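Local coordinates for glycosyltransferase (Streptomyces halstedii, PDB 3WAD), which belongs to the GT-B clan of glycosyltransferases, enzymes built from two Rossmann-like domains, and is related to the erythromycin biosynthesis protein CIII family, at residues B[15-19]-B[226-232]; B[233-239]-B[305-310]; B[272-276]-B[372-377]; B[278-284]-B[298-304]; B[314-320]-B[334-340]. The contacts are given in a common frame with arbitrary orientation. Residues are numbered along the deposited sequence.

Contact 1. Residues B[15-19]-B[226-232]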
# COMPACT_ATOMS: atom_id res chain seq x y z
N TYR B 15 7.74 0.82 -8.21
CA TYR B 15 6.93 1.96 -7.75
C TYR B 15 5.96 2.51 -8.79
O TYR B 15 4.90 3.10 -8.44
CB TYR B 15 7.85 3.14 -7.38
CG TYR B 15 8.63 2.90 -6.13
CD1 TYR B 15 8.58 1.66 -5.45
CD2 TYR B 15 9.40 3.95 -5.61
CE1 TYR B 15 9.29 1.48 -4.27
CE2 TYR B 15 10.13 3.77 -4.48
CZ TYR B 15 10.06 2.55 -3.80
OH TYR B 15 10.81 2.46 -2.66
N ASN B 16 6.34 2.38 -10.05
CA ASN B 16 5.47 2.82 -11.15
C ASN B 16 4.03 2.14 -11.05
O ASN B 16 3.00 2.76 -11.39
CB ASN B 16 6.18 2.46 -12.48
CG ASN B 16 5.35 2.81 -13.71
OD1 ASN B 16 4.91 1.94 -14.49
ND2 ASN B 16 5.13 4.08 -13.91
N MET B 17 4.00 0.88 -10.61
CA MET B 17 2.73 0.11 -10.53
C MET B 17 2.18 -0.12 -9.14
O MET B 17 1.16 -0.78 -8.97
CB MET B 17 2.84 -1.18 -11.28
CG MET B 17 4.01 -2.05 -10.98
SD MET B 17 4.10 -3.47 -12.21
CE MET B 17 3.83 -4.33 -10.85
N VAL B 18 2.77 0.53 -8.14
CA VAL B 18 2.32 0.33 -6.78
C VAL B 18 0.91 0.89 -6.49
O VAL B 18 0.13 0.21 -5.89
CB VAL B 18 3.38 0.82 -5.73
CG1 VAL B 18 2.75 1.21 -4.34
CG2 VAL B 18 4.47 -0.26 -5.55
N PRO B 19 0.65 2.15 -6.84
CA PRO B 19 -0.68 2.77 -6.66
C PRO B 19 -1.75 1.93 -7.41
O PRO B 19 -2.76 1.58 -6.83
CB PRO B 19 -0.47 4.18 -7.24
CG PRO B 19 1.08 4.44 -6.92
CD PRO B 19 1.63 3.13 -7.38
N HIS B 226 -2.06 9.11 -13.41
CA HIS B 226 -0.96 8.37 -12.81
C HIS B 226 -0.57 8.90 -11.47
O HIS B 226 -0.23 10.06 -11.32
CB HIS B 226 0.25 8.35 -13.78
CG HIS B 226 1.38 7.50 -13.31
ND1 HIS B 226 1.21 6.24 -12.77
CD2 HIS B 226 2.72 7.76 -13.26
CE1 HIS B 226 2.40 5.73 -12.47
NE2 HIS B 226 3.32 6.64 -12.75
N LEU B 227 -0.62 8.04 -10.48
CA LEU B 227 -0.18 8.43 -9.14
C LEU B 227 1.37 8.04 -8.96
O LEU B 227 1.75 6.88 -9.16
CB LEU B 227 -1.12 7.89 -8.03
CG LEU B 227 -1.10 8.59 -6.66
CD1 LEU B 227 -2.16 7.95 -5.82
CD2 LEU B 227 0.27 8.22 -5.99
N PRO B 228 2.25 9.07 -8.73
CA PRO B 228 3.71 8.88 -8.55
C PRO B 228 3.98 8.39 -7.17
O PRO B 228 3.78 9.11 -6.22
CB PRO B 228 4.29 10.29 -8.73
CG PRO B 228 3.23 11.24 -8.68
CD PRO B 228 1.85 10.48 -8.67
N PHE B 229 4.28 7.10 -7.04
CA PHE B 229 4.57 6.55 -5.70
C PHE B 229 6.04 6.89 -5.43
O PHE B 229 6.95 6.42 -6.17
CB PHE B 229 4.38 5.02 -5.65
CG PHE B 229 4.76 4.39 -4.30
CD1 PHE B 229 4.16 4.84 -3.15
CD2 PHE B 229 5.68 3.35 -4.23
CE1 PHE B 229 4.47 4.28 -1.91
CE2 PHE B 229 6.02 2.78 -3.00
CZ PHE B 229 5.40 3.27 -1.81
N ASN B 230 6.27 7.64 -4.36
CA ASN B 230 7.61 8.05 -3.97
C ASN B 230 8.40 7.11 -3.03
O ASN B 230 9.60 7.35 -2.76
CB ASN B 230 7.58 9.51 -3.52
CG ASN B 230 6.98 10.42 -4.60
OD1 ASN B 230 7.21 10.21 -5.83
ND2 ASN B 230 6.17 11.36 -4.17
N GLY B 231 7.75 6.04 -2.55
CA GLY B 231 8.45 5.03 -1.71
C GLY B 231 8.19 5.38 -0.27
O GLY B 231 7.55 6.37 0.01
N PRO B 232 8.61 4.54 0.69
CA PRO B 232 8.41 4.93 2.13
C PRO B 232 8.83 6.39 2.53
O PRO B 232 9.70 6.99 1.96
CB PRO B 232 9.26 3.90 2.88
CG PRO B 232 10.37 3.43 1.77
CD PRO B 232 9.47 3.34 0.54
O HOH W 1 4.02 5.27 -9.35

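Contact 2. Residues B[233-239]-B[305-310]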
# COMPACT_ATOMS: atom_id res chain seq x y z
N ALA B 233 8.15 6.99 3.47
CA ALA B 233 8.36 8.40 3.69
C ALA B 233 8.09 8.74 5.12
O ALA B 233 7.12 8.26 5.69
CB ALA B 233 7.46 9.27 2.74
N VAL B 234 8.97 9.54 5.70
CA VAL B 234 8.84 10.08 7.07
C VAL B 234 8.94 11.60 6.95
O VAL B 234 9.85 12.13 6.30
CB VAL B 234 9.95 9.55 7.97
CG1 VAL B 234 9.82 10.13 9.39
CG2 VAL B 234 9.91 8.00 7.98
N LEU B 235 7.97 12.33 7.47
CA LEU B 235 8.00 13.77 7.31
C LEU B 235 9.09 14.32 8.22
O LEU B 235 9.01 14.08 9.41
CB LEU B 235 6.69 14.36 7.73
CG LEU B 235 6.07 15.39 6.81
CD1 LEU B 235 5.52 14.58 5.61
CD2 LEU B 235 4.95 16.14 7.58
N PRO B 236 10.13 15.01 7.67
CA PRO B 236 11.12 15.58 8.61
C PRO B 236 10.60 16.84 9.29
O PRO B 236 9.65 17.49 8.79
CB PRO B 236 12.33 15.86 7.72
CG PRO B 236 11.73 16.22 6.39
CD PRO B 236 10.47 15.31 6.27
N ASP B 237 11.19 17.18 10.43
CA ASP B 237 10.73 18.30 11.21
C ASP B 237 10.73 19.56 10.38
O ASP B 237 9.80 20.36 10.41
CB ASP B 237 11.68 18.51 12.39
CG ASP B 237 11.26 17.73 13.63
OD1 ASP B 237 12.09 17.56 14.56
OD2 ASP B 237 10.10 17.30 13.70
N TRP B 238 11.77 19.74 9.60
CA TRP B 238 11.95 21.00 8.93
C TRP B 238 10.87 21.25 7.85
O TRP B 238 10.46 22.40 7.64
CB TRP B 238 13.39 21.07 8.40
CG TRP B 238 13.66 20.09 7.37
CD1 TRP B 238 14.32 18.89 7.51
CD2 TRP B 238 13.26 20.18 6.00
NE1 TRP B 238 14.37 18.24 6.29
CE2 TRP B 238 13.72 19.01 5.36
CE3 TRP B 238 12.57 21.15 5.25
CZ2 TRP B 238 13.51 18.79 4.00
CZ3 TRP B 238 12.35 20.93 3.91
CH2 TRP B 238 12.83 19.75 3.30
N LEU B 239 10.37 20.17 7.21
CA LEU B 239 9.17 20.25 6.34
C LEU B 239 7.88 20.60 7.09
O LEU B 239 6.88 20.99 6.48
CB LEU B 239 8.94 18.96 5.56
CG LEU B 239 9.38 18.94 4.10
CD1 LEU B 239 9.08 17.63 3.46
CD2 LEU B 239 8.70 20.05 3.35
N VAL B 305 14.25 13.41 -0.12
CA VAL B 305 13.03 14.08 0.36
C VAL B 305 11.77 13.56 -0.33
O VAL B 305 11.78 13.40 -1.55
CB VAL B 305 13.13 15.60 0.22
CG1 VAL B 305 13.11 15.99 -1.29
CG2 VAL B 305 12.02 16.28 1.05
N PRO B 306 10.69 13.30 0.43
CA PRO B 306 9.36 12.97 -0.16
C PRO B 306 8.73 14.15 -0.94
O PRO B 306 8.22 15.12 -0.36
CB PRO B 306 8.53 12.56 1.04
CG PRO B 306 9.15 13.36 2.24
CD PRO B 306 10.65 13.35 1.91
N LEU B 307 8.75 14.05 -2.27
CA LEU B 307 8.36 15.11 -3.18
C LEU B 307 6.94 15.58 -2.93
O LEU B 307 6.62 16.75 -3.06
CB LEU B 307 8.43 14.62 -4.63
CG LEU B 307 9.62 15.00 -5.50
CD1 LEU B 307 10.78 15.68 -4.75
CD2 LEU B 307 10.07 13.81 -6.32
N HIS B 308 6.05 14.63 -2.63
CA HIS B 308 4.66 14.99 -2.42
C HIS B 308 4.57 15.79 -1.15
O HIS B 308 3.66 16.54 -1.05
CB HIS B 308 3.77 13.76 -2.31
CG HIS B 308 4.27 12.76 -1.31
ND1 HIS B 308 3.70 12.60 -0.07
CD2 HIS B 308 5.29 11.88 -1.38
CE1 HIS B 308 4.35 11.66 0.60
NE2 HIS B 308 5.32 11.20 -0.18
N ALA B 309 5.51 15.69 -0.19
CA ALA B 309 5.40 16.64 1.00
C ALA B 309 6.04 17.99 0.71
O ALA B 309 5.53 19.04 1.17
CB ALA B 309 5.99 16.09 2.29
N LEU B 310 7.10 17.93 -0.09
CA LEU B 310 7.88 19.13 -0.49
C LEU B 310 7.19 19.97 -1.59
O LEU B 310 7.02 21.17 -1.44
CB LEU B 310 9.32 18.72 -0.93
CG LEU B 310 10.28 19.87 -1.32
CD1 LEU B 310 10.52 20.90 -0.20
CD2 LEU B 310 11.62 19.25 -1.76

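Contact 3. Residues B[272-276]-B[372-377]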
# COMPACT_ATOMS: atom_id res chain seq x y z
N ALA B 272 25.86 28.98 -8.14
CA ALA B 272 25.04 29.70 -9.13
C ALA B 272 23.54 29.41 -8.98
O ALA B 272 22.69 30.33 -8.88
CB ALA B 272 25.48 29.38 -10.52
N VAL B 273 23.22 28.12 -8.95
CA VAL B 273 21.87 27.65 -8.79
C VAL B 273 21.25 28.23 -7.52
O VAL B 273 20.09 28.68 -7.54
CB VAL B 273 21.85 26.10 -8.80
CG1 VAL B 273 20.47 25.64 -8.62
CG2 VAL B 273 22.37 25.60 -10.13
N ALA B 274 22.02 28.31 -6.44
CA ALA B 274 21.48 28.93 -5.22
C ALA B 274 21.30 30.47 -5.27
O ALA B 274 20.65 31.07 -4.42
CB ALA B 274 22.31 28.52 -3.99
N ASP B 275 21.88 31.13 -6.27
CA ASP B 275 21.90 32.60 -6.27
C ASP B 275 20.58 33.16 -6.83
O ASP B 275 20.52 33.75 -7.90
CB ASP B 275 23.17 33.08 -6.98
CG ASP B 275 23.36 34.59 -6.94
OD1 ASP B 275 22.81 35.25 -6.01
OD2 ASP B 275 24.00 35.09 -7.91
N ILE B 276 19.51 32.94 -6.09
CA ILE B 276 18.16 33.19 -6.56
C ILE B 276 17.31 33.60 -5.37
O ILE B 276 17.66 33.38 -4.23
CB ILE B 276 17.56 31.87 -7.18
CG1 ILE B 276 17.39 30.78 -6.10
CG2 ILE B 276 18.45 31.36 -8.35
CD1 ILE B 276 16.11 30.03 -6.18
N LEU B 372 21.85 27.55 -15.88
CA LEU B 372 20.85 27.02 -14.91
C LEU B 372 20.27 28.10 -14.03
O LEU B 372 19.05 28.20 -13.86
CB LEU B 372 21.46 25.99 -13.98
CG LEU B 372 21.68 24.56 -14.39
CD1 LEU B 372 22.25 23.79 -13.13
CD2 LEU B 372 20.40 23.89 -14.99
N ARG B 373 21.13 28.93 -13.44
CA ARG B 373 20.67 29.97 -12.56
C ARG B 373 19.68 30.90 -13.26
O ARG B 373 18.53 31.20 -12.75
CB ARG B 373 21.89 30.71 -12.02
CG ARG B 373 21.60 31.84 -11.13
CD ARG B 373 22.77 32.84 -11.19
NE ARG B 373 22.85 33.54 -12.47
CZ ARG B 373 23.95 34.15 -12.94
NH1 ARG B 373 25.09 34.17 -12.23
NH2 ARG B 373 23.90 34.76 -14.13
N ASP B 374 20.07 31.33 -14.48
CA ASP B 374 19.22 32.26 -15.24
C ASP B 374 17.87 31.64 -15.53
O ASP B 374 16.84 32.28 -15.36
CB ASP B 374 19.89 32.68 -16.55
CG ASP B 374 21.06 33.61 -16.31
OD1 ASP B 374 21.17 34.12 -15.17
OD2 ASP B 374 21.89 33.77 -17.26
N GLN B 375 17.86 30.38 -15.97
CA GLN B 375 16.56 29.68 -16.18
C GLN B 375 15.74 29.62 -14.89
O GLN B 375 14.54 29.95 -14.87
CB GLN B 375 16.85 28.32 -16.79
CG GLN B 375 17.31 28.40 -18.23
CD GLN B 375 17.40 27.01 -18.89
OE1 GLN B 375 17.79 26.04 -18.27
NE2 GLN B 375 17.06 26.92 -20.14
N LEU B 376 16.38 29.23 -13.79
CA LEU B 376 15.69 29.14 -12.51
C LEU B 376 15.10 30.47 -12.08
O LEU B 376 13.95 30.51 -11.58
CB LEU B 376 16.61 28.59 -11.40
CG LEU B 376 15.90 28.19 -10.08
CD1 LEU B 376 14.70 27.31 -10.36
CD2 LEU B 376 16.84 27.50 -9.11
N ARG B 377 15.87 31.55 -12.28
CA ARG B 377 15.43 32.87 -11.97
C ARG B 377 14.19 33.21 -12.80
O ARG B 377 13.27 33.80 -12.27
CB ARG B 377 16.58 33.86 -12.18
CG ARG B 377 17.61 33.83 -11.08
CD ARG B 377 18.48 35.09 -11.13
NE ARG B 377 19.93 34.86 -10.95
CZ ARG B 377 20.77 35.76 -10.43
NH1 ARG B 377 20.33 36.91 -9.96
NH2 ARG B 377 22.05 35.50 -10.30
O HOH W 2 25.58 33.77 -9.56

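Contact 4. Residues B[278-284]-B[298-304]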
# COMPACT_ATOMS: atom_id res chain seq x y z
N ALA B 278 15.02 32.54 -3.27
CA ALA B 278 14.27 31.39 -2.72
C ALA B 278 15.18 30.46 -1.93
O ALA B 278 16.39 30.52 -2.11
CB ALA B 278 13.56 30.62 -3.83
N ASP B 279 14.62 29.63 -1.05
CA ASP B 279 15.39 28.59 -0.38
C ASP B 279 15.51 27.33 -1.23
O ASP B 279 14.55 26.92 -1.84
CB ASP B 279 14.74 28.18 0.95
CG ASP B 279 14.74 29.28 1.96
OD1 ASP B 279 15.58 30.22 1.86
OD2 ASP B 279 13.87 29.22 2.85
N VAL B 280 16.66 26.69 -1.27
CA VAL B 280 16.83 25.52 -2.13
C VAL B 280 16.82 24.27 -1.24
O VAL B 280 17.49 24.28 -0.22
CB VAL B 280 18.10 25.67 -3.03
CG1 VAL B 280 18.48 24.38 -3.72
CG2 VAL B 280 17.85 26.83 -4.04
N VAL B 281 16.00 23.26 -1.56
CA VAL B 281 16.15 21.92 -0.95
C VAL B 281 16.86 21.06 -2.00
O VAL B 281 16.35 20.90 -3.10
CB VAL B 281 14.76 21.37 -0.44
CG1 VAL B 281 14.92 20.01 0.20
CG2 VAL B 281 14.12 22.36 0.54
N ALA B 282 18.07 20.61 -1.71
CA ALA B 282 18.89 19.87 -2.70
C ALA B 282 19.17 18.47 -2.20
O ALA B 282 19.52 18.27 -1.06
CB ALA B 282 20.18 20.58 -2.96
N THR B 283 19.01 17.48 -3.06
CA THR B 283 19.36 16.13 -2.73
C THR B 283 20.81 15.83 -3.20
O THR B 283 21.15 16.00 -4.37
CB THR B 283 18.30 15.08 -3.21
OG1 THR B 283 18.24 15.08 -4.64
CG2 THR B 283 16.91 15.44 -2.68
N PHE B 284 21.65 15.43 -2.25
CA PHE B 284 23.05 15.13 -2.49
C PHE B 284 23.55 13.90 -1.69
O PHE B 284 23.17 13.72 -0.55
CB PHE B 284 23.91 16.34 -2.06
CG PHE B 284 23.82 17.51 -2.99
CD1 PHE B 284 23.98 17.35 -4.35
CD2 PHE B 284 23.60 18.79 -2.49
CE1 PHE B 284 23.92 18.48 -5.22
CE2 PHE B 284 23.52 19.93 -3.36
CZ PHE B 284 23.68 19.75 -4.72
N ASN B 298 21.26 29.62 1.83
CA ASN B 298 19.87 29.33 1.59
C ASN B 298 19.64 27.91 1.01
O ASN B 298 18.53 27.63 0.52
CB ASN B 298 19.35 30.37 0.60
CG ASN B 298 20.04 30.26 -0.76
OD1 ASN B 298 21.20 29.90 -0.82
ND2 ASN B 298 19.29 30.50 -1.85
N VAL B 299 20.68 27.07 1.05
CA VAL B 299 20.60 25.66 0.59
C VAL B 299 20.51 24.66 1.74
O VAL B 299 21.42 24.61 2.55
CB VAL B 299 21.89 25.22 -0.23
CG1 VAL B 299 21.86 23.75 -0.61
CG2 VAL B 299 22.07 26.09 -1.48
N ARG B 300 19.48 23.80 1.76
CA ARG B 300 19.48 22.61 2.64
C ARG B 300 19.80 21.35 1.88
O ARG B 300 19.10 20.98 0.92
CB ARG B 300 18.12 22.44 3.34
CG ARG B 300 18.03 21.13 4.16
CD ARG B 300 16.62 20.95 4.73
NE ARG B 300 16.08 22.19 5.31
CZ ARG B 300 16.17 22.51 6.61
NH1 ARG B 300 16.75 21.68 7.50
NH2 ARG B 300 15.67 23.65 7.06
N ALA B 301 20.83 20.66 2.29
CA ALA B 301 21.20 19.42 1.59
C ALA B 301 20.60 18.24 2.36
O ALA B 301 20.61 18.22 3.57
CB ALA B 301 22.68 19.27 1.48
N VAL B 302 20.06 17.26 1.65
CA VAL B 302 19.22 16.24 2.28
C VAL B 302 19.50 15.00 1.42
O VAL B 302 19.65 15.13 0.22
CB VAL B 302 17.81 16.79 2.19
CG1 VAL B 302 16.95 15.91 1.38
CG2 VAL B 302 17.30 17.21 3.55
N ASP B 303 19.69 13.82 1.98
CA ASP B 303 20.01 12.69 1.08
C ASP B 303 18.75 12.24 0.31
O ASP B 303 18.87 11.67 -0.75
CB ASP B 303 20.61 11.51 1.82
CG ASP B 303 19.64 10.93 2.83
OD1 ASP B 303 19.04 11.71 3.61
OD2 ASP B 303 19.48 9.68 2.88
N PHE B 304 17.57 12.49 0.87
CA PHE B 304 16.30 12.14 0.20
C PHE B 304 15.20 13.01 0.74
O PHE B 304 15.22 13.35 1.92
CB PHE B 304 15.90 10.65 0.36
CG PHE B 304 14.45 10.34 -0.10
CD1 PHE B 304 14.16 10.10 -1.47
CD2 PHE B 304 13.38 10.29 0.84
CE1 PHE B 304 12.81 9.82 -1.87
CE2 PHE B 304 12.02 10.02 0.44
CZ PHE B 304 11.75 9.78 -0.92

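Contact 5. Residues B[314-320]-B[334-340]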
# COMPACT_ATOMS: atom_id res chain seq x y z
N CYS B 314 6.70 24.51 -3.43
CA CYS B 314 7.89 24.87 -4.25
C CYS B 314 7.49 25.69 -5.44
O CYS B 314 6.53 25.35 -6.08
CB CYS B 314 8.63 23.66 -4.81
SG CYS B 314 9.57 22.86 -3.54
N ALA B 315 8.27 26.71 -5.78
CA ALA B 315 8.02 27.47 -7.03
C ALA B 315 8.66 26.76 -8.22
O ALA B 315 8.33 27.07 -9.36
CB ALA B 315 8.56 28.95 -6.92
N ALA B 316 9.61 25.85 -8.00
CA ALA B 316 10.25 25.19 -9.15
C ALA B 316 10.90 23.88 -8.74
O ALA B 316 11.25 23.71 -7.57
CB ALA B 316 11.26 26.13 -9.81
N ILE B 317 11.07 22.98 -9.69
CA ILE B 317 11.91 21.80 -9.42
C ILE B 317 12.84 21.66 -10.60
O ILE B 317 12.43 21.77 -11.76
CB ILE B 317 11.06 20.48 -9.24
CG1 ILE B 317 11.97 19.26 -8.95
CG2 ILE B 317 10.13 20.31 -10.42
CD1 ILE B 317 11.24 18.14 -8.23
N VAL B 318 14.09 21.40 -10.29
CA VAL B 318 15.17 21.23 -11.27
C VAL B 318 15.51 19.78 -11.24
O VAL B 318 15.93 19.29 -10.17
CB VAL B 318 16.44 22.06 -10.81
CG1 VAL B 318 17.55 21.99 -11.85
CG2 VAL B 318 16.04 23.52 -10.56
N HIS B 319 15.40 19.08 -12.37
CA HIS B 319 15.61 17.63 -12.31
C HIS B 319 15.96 17.04 -13.70
O HIS B 319 16.03 17.78 -14.70
CB HIS B 319 14.37 16.97 -11.64
CG HIS B 319 13.16 16.93 -12.53
ND1 HIS B 319 12.39 18.03 -12.79
CD2 HIS B 319 12.66 15.93 -13.27
CE1 HIS B 319 11.41 17.69 -13.62
NE2 HIS B 319 11.56 16.42 -13.93
N HIS B 320 16.22 15.73 -13.77
CA HIS B 320 16.66 15.15 -15.04
C HIS B 320 15.56 14.67 -15.98
O HIS B 320 15.88 14.07 -17.06
CB HIS B 320 17.66 14.06 -14.81
CG HIS B 320 17.03 12.78 -14.41
ND1 HIS B 320 16.61 12.52 -13.12
CD2 HIS B 320 16.74 11.66 -15.14
CE1 HIS B 320 16.11 11.30 -13.07
NE2 HIS B 320 16.17 10.76 -14.28
N VAL B 334 3.89 22.34 -10.77
CA VAL B 334 5.12 23.04 -10.39
C VAL B 334 5.97 23.20 -11.65
O VAL B 334 6.23 22.22 -12.33
CB VAL B 334 5.92 22.29 -9.23
CG1 VAL B 334 7.22 23.02 -8.86
CG2 VAL B 334 5.05 22.14 -7.94
N PRO B 335 6.41 24.43 -11.96
CA PRO B 335 7.31 24.61 -13.10
C PRO B 335 8.61 23.83 -12.94
O PRO B 335 9.07 23.58 -11.83
CB PRO B 335 7.61 26.09 -13.09
CG PRO B 335 6.50 26.73 -12.35
CD PRO B 335 6.14 25.71 -11.28
N GLN B 336 9.19 23.48 -14.08
CA GLN B 336 10.32 22.58 -14.15
C GLN B 336 11.52 23.22 -14.83
O GLN B 336 11.38 23.94 -15.82
CB GLN B 336 9.91 21.32 -14.93
CG GLN B 336 8.88 20.52 -14.24
CD GLN B 336 8.43 19.33 -15.08
OE1 GLN B 336 9.16 18.38 -15.24
NE2 GLN B 336 7.26 19.42 -15.67
N LEU B 337 12.72 22.93 -14.31
CA LEU B 337 13.90 23.10 -15.11
C LEU B 337 14.46 21.71 -15.32
O LEU B 337 14.76 21.00 -14.36
CB LEU B 337 14.87 24.11 -14.42
CG LEU B 337 16.34 24.37 -14.75
CD1 LEU B 337 16.73 24.07 -16.16
CD2 LEU B 337 16.86 25.75 -14.18
N ILE B 338 14.48 21.30 -16.57
CA ILE B 338 14.80 19.92 -16.95
C ILE B 338 16.17 19.90 -17.55
O ILE B 338 16.45 20.64 -18.47
CB ILE B 338 13.71 19.31 -17.95
CG1 ILE B 338 12.32 19.38 -17.32
CG2 ILE B 338 14.02 17.82 -18.28
CD1 ILE B 338 11.15 19.27 -18.31
N VAL B 339 17.04 19.08 -17.01
CA VAL B 339 18.30 18.80 -17.63
C VAL B 339 18.22 17.32 -18.12
O VAL B 339 18.57 16.41 -17.38
CB VAL B 339 19.49 18.99 -16.63
CG1 VAL B 339 20.86 18.58 -17.29
CG2 VAL B 339 19.58 20.44 -16.19
N PRO B 340 17.76 17.09 -19.38
CA PRO B 340 17.34 15.70 -19.68
C PRO B 340 18.46 14.67 -19.64
O PRO B 340 19.56 14.88 -20.13
CB PRO B 340 16.72 15.76 -21.08
CG PRO B 340 16.45 17.26 -21.38
CD PRO B 340 17.27 18.08 -20.37

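Contact 1. Residues B[15-19]-B[226-232]
Tyr-15, near the end of helix 11-16, makes the aromatic part of the contact. The edge of the Phe-229 ring points at the face of Tyr-15 in a T-shaped pair, centroids 4.8 Å apart and planes at 73°, and Tyr-15 CE2 reaches Gly-231 CA at 3.5 Å. A CB on Gly-231 would clash with Tyr-15 OH and, at phi/psi 96/174, with the preceding carbonyl, so the site suits a glycine. Tyr-15 O accepts from a water at 2.5 Å, which donates to Leu-227 O (2.8 Å) and accepts from Phe-229 N (3.0 Å). Asn-16 O lies at the edge of the His-226 ring, 3.2 Å from CE1. Past Met-17, the N-cap of helix 18-27, Val-18 CG1 sits 3.7 Å from the Phe-229 centroid, 15° off the normal, a CH-pi contact. Pro-19 CB meets Leu-227 CB at 3.8 Å. Phe-229 and Leu-227 touch the second subunit. The contact packs the connector leaving the seven-stranded N-terminal Rossmann-like sheet of a GT-B fold against that domain's first helical region.

Contact 2. Residues B[233-239]-B[305-310]
Leu-239 makes the most contacts here, and its rotamer shows how: chi1 of -101° lies between wells while chi2 is t, which carries CD1 to 3.6 Å from Ala-309 CB and 4.0 Å from Val-305 CG2, and leaves CD2 4.1 Å from Leu-310 CD1. Leu-235 is also off-well at chi1 (-134°). Its CA-CB bond points sideways, yet CD1 comes within 3.7 Å of Ala-309 CB, so that small methyl is shared by two leucines. Trp-238, with chi1 p, swings its indole so that CH2 lies 4.3 Å from Leu-310 CD1, near the ring plane, and CZ2 lies 4.2 Å from Val-305 CG2. At the other end Ala-233 CB packs on Pro-306 CB at 3.9 Å and sits by the edge of the His-308 ring, 4.1 Å from NE2. Pro-306 is also the N-cap of helix 307-310, its O accepting from Ala-309 N (2.8 Å) and Leu-310 N (3.0 Å). The interface is apolar packing of the interdomain connector on this short helix. Around it, Leu-310 and Leu-239 touch strand 247-251, Trp-238 covers Val-281 of strand 279-283 and makes a cation-pi contact with Arg-300, and strand 233-234 pairs in parallel with a strand of the second subunit.

Contact 3. Residues B[272-276]-B[372-377]
Two helices of the C-terminal Rossmann-like domain meet here: the end of helix 266-274 lies beside helix 369-381, with Val-273 and Arg-373 CA atoms 4.6 Å apart. Ala-272 O is 2.9 Å from Arg-373 CG but is satisfied by Asp-275 N (2.8 Å). Ala-274 O accepts from Ile-276 N (2.8 Å), which closes an inverse gamma turn centred on Asp-275, and from Asn-298 ND2. In the facing helix, Leu-372 O and Arg-373 O accept from Leu-376 N (2.9 Å) and Arg-377 N (2.7 Å). Gln-375 OE1 and NE2 hydrogen-bond to Thr-362 OG1 and Val-361 O. Arg-373 makes a salt bridge to Asp-374, with NE 3.2 Å and NH2 3.0 Å from Asp-374 OD1. Asp-275 OD2 forms a salt bridge with Arg-377 NH2 at 3.1 Å, although that nitrogen is less surely placed. Beneath these charges, Val-273 CG2 meets Leu-372 CD1 (3.5 Å) and Ile-276 CD1 meets Leu-376 CD2 (3.9 Å). One water donates to Asp-275 OD2 at 2.6 Å and accepts from Arg-373 NH1 at 2.7 Å.

Contact 4. Residues B[278-284]-B[298-304]
Five backbone hydrogen bonds join segments 278-284 and 298-304, whose strands 279-283 and 299-302 are the parallel pair of a beta-alpha-beta unit with crossover helix 286-292. Val-280 N donates to Asn-298 O, Arg-300 N to Val-280 O and Ala-282 N to Arg-300 O, each at 2.8 Å with angles of 168-177°; Val-302 N to Ala-282 O (2.9 Å, 135°) is more bent, and Phe-284 N to Val-302 O (3.2 Å) is longer. Alternate residues bond across this pairing, as parallel register requires; Val-281 instead bonds to Val-248 and Leu-250 of strand 247-251. Before the first rung, Asn-298 ND2 donates to Ala-278 O at 2.9 Å and also reaches Ala-274 O. The short axes approach to 4.7 Å at 24°, and CA-H...O contacts such as Thr-283 CA to Val-302 O (3.1 Å) fill the gaps. Within this chain strand 299-302 is an edge of the sheet. On the face of Val-280, Val-299, Ala-282 and Ala-301, Val-280 CB meets Val-299 CG2 at 4.3 Å. The other face, with Val-281, Arg-300, Thr-283 and Val-302, packs on Trp-238. Beyond the strand end, the edge of the Phe-284 ring receives Ala-301 CB, 4.1 Å from CD2.

Contact 5. Residues B[314-320]-B[334-340]
Val-318 and Leu-337 face each other at the apolar centre of this parallel strand pair, Val-318 CG1 lying 3.9 Å from Leu-337 CG. Strands 316-319 and 336-338, linked through helix 323-332, form a beta-alpha-beta unit inside the parallel sheet of the C-terminal Rossmann-like domain. Leu-372 and Leu-376 of helix 369-381 cover parts of the face that Val-318 and Leu-337 share. The opposite face carries Ile-317, Gln-336, His-319 and Ile-338. There Ile-317 CG2 meets Gln-336 CG at 4.0 Å and Val-334 CG1 at 4.3 Å, while helices 323-332 and 346-355 pack on this side. Val-334 also reaches back toward the corner at Ala-315, its CG1 3.7 Å from Cys-314 O. The backbone bonds follow parallel register, with axes 4.7 Å apart at 13°: Ile-317 N donates to Pro-335 O (3.0 Å), Leu-337 N to Ile-317 O (2.8 Å) and His-319 N to Leu-337 O (2.8 Å). CA-H...O contacts run between them, as from Val-318 CA to Leu-337 O at 3.1 Å, and continue past the strands with Pro-340 CA to His-320 O at 3.4 Å. Between these segments the final backbone bond runs from Val-339 N to His-319 O, at 2.8 Å and 167°.

How the contacts relate
From the N terminus, contact 1 closes the longest loop, 206 residues spanning most of the N-terminal domain, and fastens the connector before it leaves for the second domain. Contact 2 opens straight after it; Asn-230 touches Leu-307 and His-308 there, and both contacts reach the second subunit. The loop of contact 2 encloses contact 4, whose strands bear on Trp-238 and Leu-310. Contact 3 crosses contact 2 in the chain, their segments alternating, and contains both contacts 4 and 5. These two follow in series, about 14 Å apart between centres, in one parallel sheet. Contact 3 links with both, through Asn-298 and Leu-337, its helices packing onto that sheet.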